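Local atomic coordinates of aminopeptidase YwaD (Bacillus subtilis, PDB entry 6HC6), a protein that hydrolyses peptides from the N terminus, releasing a range of terminal amino acids such as arginine, lysine and leucine, with two zinc ions per subunit. Residues A142-K147 / E166-K171; N338-Q343 / L365-S370; N345-S350 / D382-I387. All coordinates share one frame; numbering follows the deposited sequence.

Interaction 1: A142-K147 / E166-K171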
loop_
_atom_site.group_PDB
_atom_site.type_symbol
_atom_site.label_atom_id
_atom_site.label_comp_id
_atom_site.label_asym_id
_atom_site.label_seq_id
_atom_site.Cartn_x
_atom_site.Cartn_y
_atom_site.Cartn_z
ATOM N N ALA A 142 25.185 -24.804 14.921
ATOM C CA ALA A 142 24.511 -25.333 16.103
ATOM C C ALA A 142 24.397 -24.280 17.197
ATOM O O ALA A 142 23.476 -24.330 18.019
ATOM C CB ALA A 142 25.251 -26.568 16.624
ATOM N N ASP A 143 25.311 -23.307 17.212
ATOM C CA ASP A 143 25.299 -22.237 18.205
ATOM C C ASP A 143 24.079 -21.329 18.093
ATOM O O ASP A 143 23.847 -20.514 18.998
ATOM C CB ASP A 143 26.582 -21.413 18.073
ATOM C CG ASP A 143 26.779 -20.449 19.224
ATOM O OD1 ASP A 143 27.036 -20.915 20.356
ATOM O OD2 ASP A 143 26.683 -19.224 18.995
ATOM N N ALA A 144 23.288 -21.452 17.024
ATOM C CA ALA A 144 22.151 -20.560 16.832
ATOM C C ALA A 144 20.937 -20.954 17.663
ATOM O O ALA A 144 20.092 -20.098 17.939
ATOM C CB ALA A 144 21.767 -20.510 15.352
ATOM N N LYS A 145 20.832 -22.219 18.070
ATOM C CA LYS A 145 19.658 -22.675 18.804
ATOM C C LYS A 145 19.547 -21.949 20.142
ATOM O O LYS A 145 20.532 -21.811 20.874
ATOM C CB LYS A 145 19.734 -24.186 19.021
ATOM C CG LYS A 145 18.505 -24.790 19.671
ATOM C CD LYS A 145 18.709 -26.273 19.919
ATOM C CE LYS A 145 17.453 -26.943 20.455
ATOM N NZ LYS A 145 17.599 -28.432 20.500
ATOM N N GLY A 146 18.339 -21.472 20.450
ATOM C CA GLY A 146 18.074 -20.758 21.683
ATOM C C GLY A 146 18.519 -19.309 21.719
ATOM O O GLY A 146 18.430 -18.681 22.778
ATOM N N LYS A 147 18.987 -18.751 20.606
ATOM C CA LYS A 147 19.512 -17.393 20.588
ATOM C C LYS A 147 18.671 -16.514 19.671
ATOM O O LYS A 147 17.921 -17.005 18.821
ATOM C CB LYS A 147 20.976 -17.380 20.139
ATOM C CG LYS A 147 21.874 -18.232 21.037
ATOM C CD LYS A 147 23.344 -17.940 20.794
ATOM C CE LYS A 147 24.233 -18.733 21.758
ATOM N NZ LYS A 147 24.063 -20.208 21.588
ATOM N N GLU A 166 14.370 -19.669 12.193
ATOM C CA GLU A 166 13.472 -20.471 13.018
ATOM C C GLU A 166 13.791 -21.955 12.890
ATOM O O GLU A 166 13.812 -22.679 13.894
ATOM C CB GLU A 166 12.011 -20.192 12.647
ATOM C CG GLU A 166 11.030 -21.161 13.297
ATOM C CD GLU A 166 9.595 -20.662 13.288
ATOM O OE1 GLU A 166 8.878 -20.913 14.278
ATOM O OE2 GLU A 166 9.179 -20.027 12.292
ATOM N N ALA A 167 14.063 -22.419 11.668
ATOM C CA ALA A 167 14.447 -23.814 11.478
ATOM C C ALA A 167 15.754 -24.128 12.190
ATOM O O ALA A 167 15.993 -25.277 12.575
ATOM C CB ALA A 167 14.563 -24.134 9.988
ATOM N N ALA A 168 16.606 -23.120 12.385
ATOM C CA ALA A 168 17.850 -23.286 13.124
ATOM C C ALA A 168 17.657 -23.201 14.631
ATOM O O ALA A 168 18.648 -23.250 15.370
ATOM C CB ALA A 168 18.868 -22.233 12.681
ATOM N N GLY A 169 16.426 -23.044 15.104
ATOM C CA GLY A 169 16.165 -23.010 16.528
ATOM C C GLY A 169 16.271 -21.647 17.173
ATOM O O GLY A 169 16.310 -21.569 18.410
ATOM N N ALA A 170 16.328 -20.576 16.385
ATOM C CA ALA A 170 16.381 -19.237 16.954
ATOM C C ALA A 170 15.130 -18.954 17.774
ATOM O O ALA A 170 14.040 -19.455 17.480
ATOM C CB ALA A 170 16.522 -18.183 15.850
ATOM N N LYS A 171 15.300 -18.149 18.824
ATOM C CA LYS A 171 14.181 -17.728 19.655
ATOM C C LYS A 171 13.466 -16.505 19.097
ATOM O O LYS A 171 12.302 -16.275 19.441
ATOM C CB LYS A 171 14.657 -17.414 21.077
ATOM C CG LYS A 171 14.731 -18.628 22.001
ATOM C CD LYS A 171 14.671 -18.199 23.458
ATOM C CE LYS A 171 15.002 -19.341 24.399
ATOM N NZ LYS A 171 14.087 -20.500 24.196
#

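Interaction 2: N338-Q343 / L365-S370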
loop_
_atom_site.group_PDB
_atom_site.type_symbol
_atom_site.label_atom_id
_atom_site.label_comp_id
_atom_site.label_asym_id
_atom_site.label_seq_id
_atom_site.Cartn_x
_atom_site.Cartn_y
_atom_site.Cartn_z
ATOM N N ASN A 338 0.734 0.772 -14.805
ATOM C CA ASN A 338 1.280 -0.534 -14.452
ATOM C C ASN A 338 0.216 -1.612 -14.623
ATOM O O ASN A 338 -0.821 -1.566 -13.959
ATOM C CB ASN A 338 1.767 -0.528 -12.997
ATOM C CG ASN A 338 3.074 0.222 -12.823
ATOM O OD1 ASN A 338 4.131 -0.379 -12.672
ATOM N ND2 ASN A 338 3.009 1.538 -12.879
ATOM N N THR A 339 0.480 -2.601 -15.478
ATOM C CA THR A 339 -0.343 -3.800 -15.510
ATOM C C THR A 339 0.471 -4.982 -15.000
ATOM O O THR A 339 1.702 -4.993 -15.096
ATOM C CB THR A 339 -0.888 -4.085 -16.918
ATOM O OG1 THR A 339 0.192 -4.399 -17.803
ATOM C CG2 THR A 339 -1.619 -2.869 -17.445
ATOM N N LEU A 340 -0.221 -5.963 -14.410
ATOM C CA LEU A 340 0.494 -7.033 -13.717
ATOM C C LEU A 340 1.356 -7.852 -14.676
ATOM O O LEU A 340 2.386 -8.403 -14.271
ATOM C CB LEU A 340 -0.499 -7.925 -12.971
ATOM C CG LEU A 340 0.058 -9.056 -12.110
ATOM C CD1 LEU A 340 0.857 -8.489 -10.929
ATOM C CD2 LEU A 340 -1.063 -9.989 -11.639
ATOM N N ASP A 341 0.973 -7.921 -15.948
ATOM C CA ASP A 341 1.746 -8.631 -16.959
ATOM C C ASP A 341 2.499 -7.701 -17.900
ATOM O O ASP A 341 3.197 -8.183 -18.801
ATOM C CB ASP A 341 0.831 -9.553 -17.771
ATOM C CG ASP A 341 -0.424 -8.850 -18.267
ATOM O OD1 ASP A 341 -0.453 -7.599 -18.279
ATOM O OD2 ASP A 341 -1.385 -9.555 -18.643
ATOM N N GLY A 342 2.381 -6.390 -17.723
ATOM C CA GLY A 342 3.022 -5.454 -18.621
ATOM C C GLY A 342 2.363 -5.329 -19.972
ATOM O O GLY A 342 2.884 -4.614 -20.833
ATOM N N GLN A 343 1.244 -6.007 -20.188
ATOM C CA GLN A 343 0.565 -6.001 -21.470
ATOM C C GLN A 343 -0.535 -4.951 -21.489
ATOM O O GLN A 343 -1.056 -4.539 -20.450
ATOM C CB GLN A 343 -0.039 -7.374 -21.767
ATOM C CG GLN A 343 0.943 -8.517 -21.651
ATOM C CD GLN A 343 2.281 -8.193 -22.293
ATOM O OE1 GLN A 343 2.347 -7.840 -23.473
ATOM N NE2 GLN A 343 3.357 -8.305 -21.515
ATOM N N LEU A 365 3.254 2.652 -20.544
ATOM C CA LEU A 365 2.786 1.362 -20.070
ATOM C C LEU A 365 3.973 0.563 -19.554
ATOM O O LEU A 365 5.038 0.540 -20.177
ATOM C CB LEU A 365 2.089 0.598 -21.199
ATOM C CG LEU A 365 1.651 -0.843 -20.921
ATOM C CD1 LEU A 365 0.510 -0.867 -19.924
ATOM C CD2 LEU A 365 1.236 -1.538 -22.216
ATOM N N THR A 366 3.789 -0.110 -18.423
ATOM C CA THR A 366 4.868 -0.921 -17.890
ATOM C C THR A 366 4.281 -2.029 -17.022
ATOM O O THR A 366 3.078 -2.068 -16.761
ATOM C CB THR A 366 5.848 -0.049 -17.113
ATOM O OG1 THR A 366 7.038 -0.796 -16.845
ATOM C CG2 THR A 366 5.196 0.425 -15.799
ATOM N N GLN A 367 5.136 -2.955 -16.606
ATOM C CA GLN A 367 4.714 -4.010 -15.694
ATOM C C GLN A 367 4.864 -3.533 -14.256
ATOM O O GLN A 367 5.852 -2.887 -13.899
ATOM C CB GLN A 367 5.531 -5.287 -15.917
ATOM C CG GLN A 367 4.990 -6.527 -15.185
ATOM C CD GLN A 367 5.366 -6.562 -13.705
ATOM O OE1 GLN A 367 6.400 -6.024 -13.301
ATOM N NE2 GLN A 367 4.520 -7.193 -12.892
ATOM N N GLY A 368 3.880 -3.867 -13.427
ATOM C CA GLY A 368 4.005 -3.615 -12.008
ATOM C C GLY A 368 2.815 -4.168 -11.260
ATOM O O GLY A 368 1.696 -4.172 -11.786
ATOM N N GLY A 369 3.050 -4.665 -10.050
ATOM C CA GLY A 369 1.958 -5.095 -9.201
ATOM C C GLY A 369 1.969 -4.329 -7.895
ATOM O O GLY A 369 2.167 -3.116 -7.900
ATOM N N SER A 370 1.732 -5.020 -6.780
ATOM C CA SER A 370 1.866 -4.446 -5.436
ATOM C C SER A 370 0.981 -3.219 -5.218
ATOM O O SER A 370 1.348 -2.294 -4.491
ATOM C CB SER A 370 3.330 -4.113 -5.134
ATOM O OG SER A 370 4.122 -5.271 -5.321
#

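Interaction 3: N345-S350 / D382-I387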
loop_
_atom_site.group_PDB
_atom_site.type_symbol
_atom_site.label_atom_id
_atom_site.label_comp_id
_atom_site.label_asym_id
_atom_site.label_seq_id
_atom_site.Cartn_x
_atom_site.Cartn_y
_atom_site.Cartn_z
ATOM N N ASN A 345 -4.251 -3.444 -21.954
ATOM C CA ASN A 345 -5.609 -3.898 -21.668
ATOM C C ASN A 345 -6.530 -2.691 -21.806
ATOM O O ASN A 345 -6.107 -1.620 -22.254
ATOM C CB ASN A 345 -5.699 -4.592 -20.298
ATOM C CG ASN A 345 -5.319 -3.685 -19.143
ATOM O OD1 ASN A 345 -5.476 -2.471 -19.225
ATOM N ND2 ASN A 345 -4.829 -4.281 -18.049
ATOM N N TYR A 346 -7.796 -2.861 -21.421
ATOM C CA TYR A 346 -8.760 -1.784 -21.602
ATOM C C TYR A 346 -8.348 -0.503 -20.874
ATOM O O TYR A 346 -8.640 0.597 -21.365
ATOM C CB TYR A 346 -10.143 -2.243 -21.141
ATOM C CG TYR A 346 -10.867 -3.089 -22.164
ATOM C CD1 TYR A 346 -10.487 -3.081 -23.501
ATOM C CD2 TYR A 346 -11.934 -3.898 -21.796
ATOM C CE1 TYR A 346 -11.165 -3.844 -24.456
ATOM C CE2 TYR A 346 -12.615 -4.669 -22.743
ATOM C CZ TYR A 346 -12.216 -4.643 -24.068
ATOM O OH TYR A 346 -12.881 -5.400 -25.014
ATOM N N VAL A 347 -7.681 -0.615 -19.715
ATOM C CA VAL A 347 -7.230 0.578 -18.993
ATOM C C VAL A 347 -6.194 1.336 -19.815
ATOM O O VAL A 347 -6.253 2.566 -19.954
ATOM C CB VAL A 347 -6.646 0.208 -17.618
ATOM C CG1 VAL A 347 -6.326 1.462 -16.836
ATOM C CG2 VAL A 347 -7.568 -0.685 -16.846
ATOM N N TRP A 348 -5.209 0.614 -20.346
ATOM C CA TRP A 348 -4.207 1.268 -21.177
ATOM C C TRP A 348 -4.842 1.897 -22.415
ATOM O O TRP A 348 -4.530 3.044 -22.763
ATOM C CB TRP A 348 -3.117 0.273 -21.570
ATOM C CG TRP A 348 -2.139 0.871 -22.514
ATOM C CD1 TRP A 348 -1.914 0.498 -23.804
ATOM C CD2 TRP A 348 -1.267 1.980 -22.256
ATOM N NE1 TRP A 348 -0.950 1.298 -24.366
ATOM C CE2 TRP A 348 -0.536 2.217 -23.437
ATOM C CE3 TRP A 348 -1.032 2.794 -21.139
ATOM C CZ2 TRP A 348 0.410 3.232 -23.539
ATOM C CZ3 TRP A 348 -0.084 3.803 -21.239
ATOM C CH2 TRP A 348 0.626 4.010 -22.433
ATOM N N GLU A 349 -5.742 1.170 -23.087
ATOM C CA GLU A 349 -6.383 1.711 -24.284
ATOM C C GLU A 349 -7.046 3.047 -23.989
ATOM O O GLU A 349 -6.838 4.031 -24.712
ATOM C CB GLU A 349 -7.403 0.715 -24.836
ATOM C CG GLU A 349 -6.794 -0.558 -25.389
ATOM C CD GLU A 349 -7.843 -1.512 -25.942
ATOM O OE1 GLU A 349 -8.897 -1.031 -26.409
ATOM O OE2 GLU A 349 -7.617 -2.741 -25.911
ATOM N N SER A 350 -7.833 3.107 -22.910
ATOM C CA SER A 350 -8.528 4.346 -22.582
ATOM C C SER A 350 -7.549 5.441 -22.182
ATOM O O SER A 350 -7.769 6.618 -22.487
ATOM C CB SER A 350 -9.538 4.100 -21.470
ATOM O OG SER A 350 -10.660 3.403 -21.985
ATOM N N ASP A 382 -9.742 -6.344 -16.459
ATOM C CA ASP A 382 -8.734 -5.385 -16.910
ATOM C C ASP A 382 -8.463 -4.352 -15.825
ATOM O O ASP A 382 -9.382 -3.675 -15.362
ATOM C CB ASP A 382 -9.226 -4.670 -18.168
ATOM C CG ASP A 382 -9.347 -5.585 -19.363
ATOM O OD1 ASP A 382 -10.034 -6.619 -19.256
ATOM O OD2 ASP A 382 -8.800 -5.226 -20.426
ATOM N N SER A 383 -7.200 -4.193 -15.430
ATOM C CA SER A 383 -6.893 -3.251 -14.364
ATOM C C SER A 383 -5.496 -2.699 -14.566
ATOM O O SER A 383 -4.656 -3.316 -15.220
ATOM C CB SER A 383 -6.957 -3.899 -12.980
ATOM O OG SER A 383 -5.883 -4.807 -12.809
ATOM N N ALA A 384 -5.245 -1.553 -13.969
ATOM C CA ALA A 384 -3.934 -0.964 -13.959
ATOM C C ALA A 384 -3.798 -0.005 -12.791
ATOM O O ALA A 384 -4.737 0.453 -12.265
ATOM C CB ALA A 384 -3.650 -0.224 -15.217
ATOM N N ASN A 385 -2.558 0.283 -12.463
ATOM C CA ASN A 385 -2.212 1.210 -11.413
ATOM C C ASN A 385 -1.470 2.423 -11.982
ATOM O O ASN A 385 -0.564 2.230 -12.668
ATOM C CB ASN A 385 -1.340 0.518 -10.388
ATOM C CG ASN A 385 -0.975 1.411 -9.254
ATOM O OD1 ASN A 385 -1.740 2.170 -8.805
ATOM N ND2 ASN A 385 0.237 1.296 -8.824
ATOM N N PHE A 386 -1.904 3.626 -11.672
ATOM C CA PHE A 386 -1.308 4.846 -12.130
ATOM C C PHE A 386 -0.369 5.407 -11.044
ATOM O O PHE A 386 -0.770 5.578 -9.952
ATOM C CB PHE A 386 -2.365 5.875 -12.482
ATOM C CG PHE A 386 -3.262 5.482 -13.617
ATOM C CD1 PHE A 386 -4.281 4.616 -13.421
ATOM C CD2 PHE A 386 -3.082 5.977 -14.866
ATOM C CE1 PHE A 386 -5.106 4.238 -14.439
ATOM C CE2 PHE A 386 -3.894 5.611 -15.895
ATOM C CZ PHE A 386 -4.916 4.757 -15.684
ATOM N N ILE A 387 0.841 5.770 -11.438
ATOM C CA ILE A 387 1.847 6.226 -10.473
ATOM C C ILE A 387 2.916 7.023 -11.220
ATOM O O ILE A 387 3.288 6.679 -12.348
ATOM C CB ILE A 387 2.439 5.017 -9.707
ATOM C CG1 ILE A 387 3.571 5.436 -8.765
ATOM C CG2 ILE A 387 2.916 3.958 -10.677
ATOM C CD1 ILE A 387 4.025 4.302 -7.851
#

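Interaction 1: A142-K147 / E166-K171
Two backbone hydrogen bonds join Gly146 to Gly169 and Lys147 to Lys171. Gly146 N donates to Gly169 O over 2.9 Å with an N-H...O angle of 168°, and Lys171 N returns a bond to Lys147 O, also 2.9 Å; each donor stands above the plane of the carbonyl it meets. Both segments turn here: a type II turn runs from Ala144 to Lys147, while Gly169, at positive phi, ends helix 158-167 in a Schellman motif. A side chain on Gly169 would clash with CG of Lys145, whose CA also sends a C-H toward Gly169 O. The ammonium of Lys147 turns back within its own segment and gives Asp143 O a bond of 2.6 Å from NZ, beside a longer, weak salt bridge to Asp143 OD1. Packing is light. CG, CD and CE of Lys171 run past Gly146 O, with CG 3.8 Å from it, and Ala144 CB faces Ala168 CB at 4.3 Å. Within the PA domain, far from the zinc site, the contact joins the loop leading into strand 148-152 to the exit of helix 158-167 before strand 172-176; Tyr130 of strand 125-131 touches Ala144, and Ile196 touches Ala170.

Interaction 2: N338-Q343 / L365-S370
Thr339 is hydrogen-bonded to Thr366 and Gly368, the residues flanking its bridge partner Gln367, where two parallel strands of a beta-alpha-beta unit, 334-339 and 363-367, come to their ends in the M28 peptidase domain. Thr339 N donates to Thr366 O over 2.9 Å, nearly along the C=O axis. Thr339 O accepts from Gly368 N at 3.0 Å and, from the opposite face of its carbonyl plane, from Gly342 N, the closing bond of a type I turn; two donors therefore grip one oxygen.

The side chain of Gln367 continues the pairing beyond the strand. Its CG is anti to the backbone N (chi1 -169°), and the bend at chi2 (-79°) brings CD round beside the turn. NE2 then reaches Leu340 O at 2.8 Å with an N-H...O angle of 168°; the oxygen lies in the amide plane of Gln367, whereas NE2 stands above the carbonyl plane of Leu340. A second, weak bond links NE2 to Asp449. Gln367 CB rests on Gly342 CA at 3.7 Å, where a side chain on the glycine would be tight.

Asn338 and Thr366 lie side by side and point the same way, with Thr366 CG2 against the carboxamide end of Asn338; the hydroxyl of Thr366 is bonded to Glu394. On the face that carries Thr339 and Gln367, the Thr339 side chain is crossed at about a right angle by that of Leu365. Thr339 OG1 donates to Gln343 O over 2.9 Å, tying the strand end to the residue after the turn. Leu365 uses both branches: CD2 meets Gly342 O at 3.8 Å, and CD1 touches Thr339 CG2, also at 3.8 Å.

Interaction 3: N345-S350 / D382-I387
The N-terminal turn of helix 346-358 packs against strand 382-389 of the central mixed sheet in the M28 peptidase domain, with Asn345 as N-cap and Asp382 facing the first helical residue. The short axes of residues 346-350 and 382-387 approach to 7.4 Å, their directions 61° apart.

Asn345 spends its amide in two directions. With CG between the backbone N and the carbonyl carbon (chi1 61°), the carboxamide is held back over the first turn, where OD1 caps the helix, accepting from Trp348 N at 3.3 Å and, more weakly, from Val347 N, while ND2 donates across the contact to Ser383 O at 3.0 Å. That donor stands above the carbonyl plane of Ser383. Tyr346 N is taken by Asp382 OD2, which offers its anti lone pair over 2.8 Å in a nearly straight bond (N-H...O 172°). OD2 also lies 3.4 Å from CG of the Tyr346 ring, the two side chains crossing obliquely. An alanine in place of Asn345 would probably leave Ser383 O without this donor and the amides of Val347 and Trp348 without their cap, making the first turn easier to fray.

Next to these polar contacts Val347 points toward the strand and divides its branches. CG1 meets Ala384 CB at 3.6 Å and Phe386 CZ at 3.8 Å; CG2 lies over the backbone of Ser383, 3.6 Å from its CA. Phe320 of the neighbouring strand 316-322 touches both Val347 and Phe386.

Asp382 and the Asn345 carboxamide together engage three amides at the start of the helix. A carboxylate at this end would be expected to interact favourably with the helix dipole, although the nearby Glu349 carboxylate, not in contact, would probably offset part of the gain.

In the fold
From the N terminus, interaction 1 comes first and closes a loop of 18 residues within the PA domain, where it joins two connections beside strands 148-152 and 172-176. It is complete before the others open, and its nearest atoms remain about 24 Å from interaction 2 and 31 Å from interaction 3. The latter two lie in the M28 peptidase domain and cross along the chain: 338-343, 345-350, 365-370 and 382-387 alternate between them. Interaction 2 closes the strand 334-339, helix 346-358, strand 363-367 unit, and interaction 3 sets that helix against strand 382-389. The two touch directly: Asn338 N lies 2.9 Å from Asn385 O, a probable hydrogen bond between neighbouring strands of one sheet.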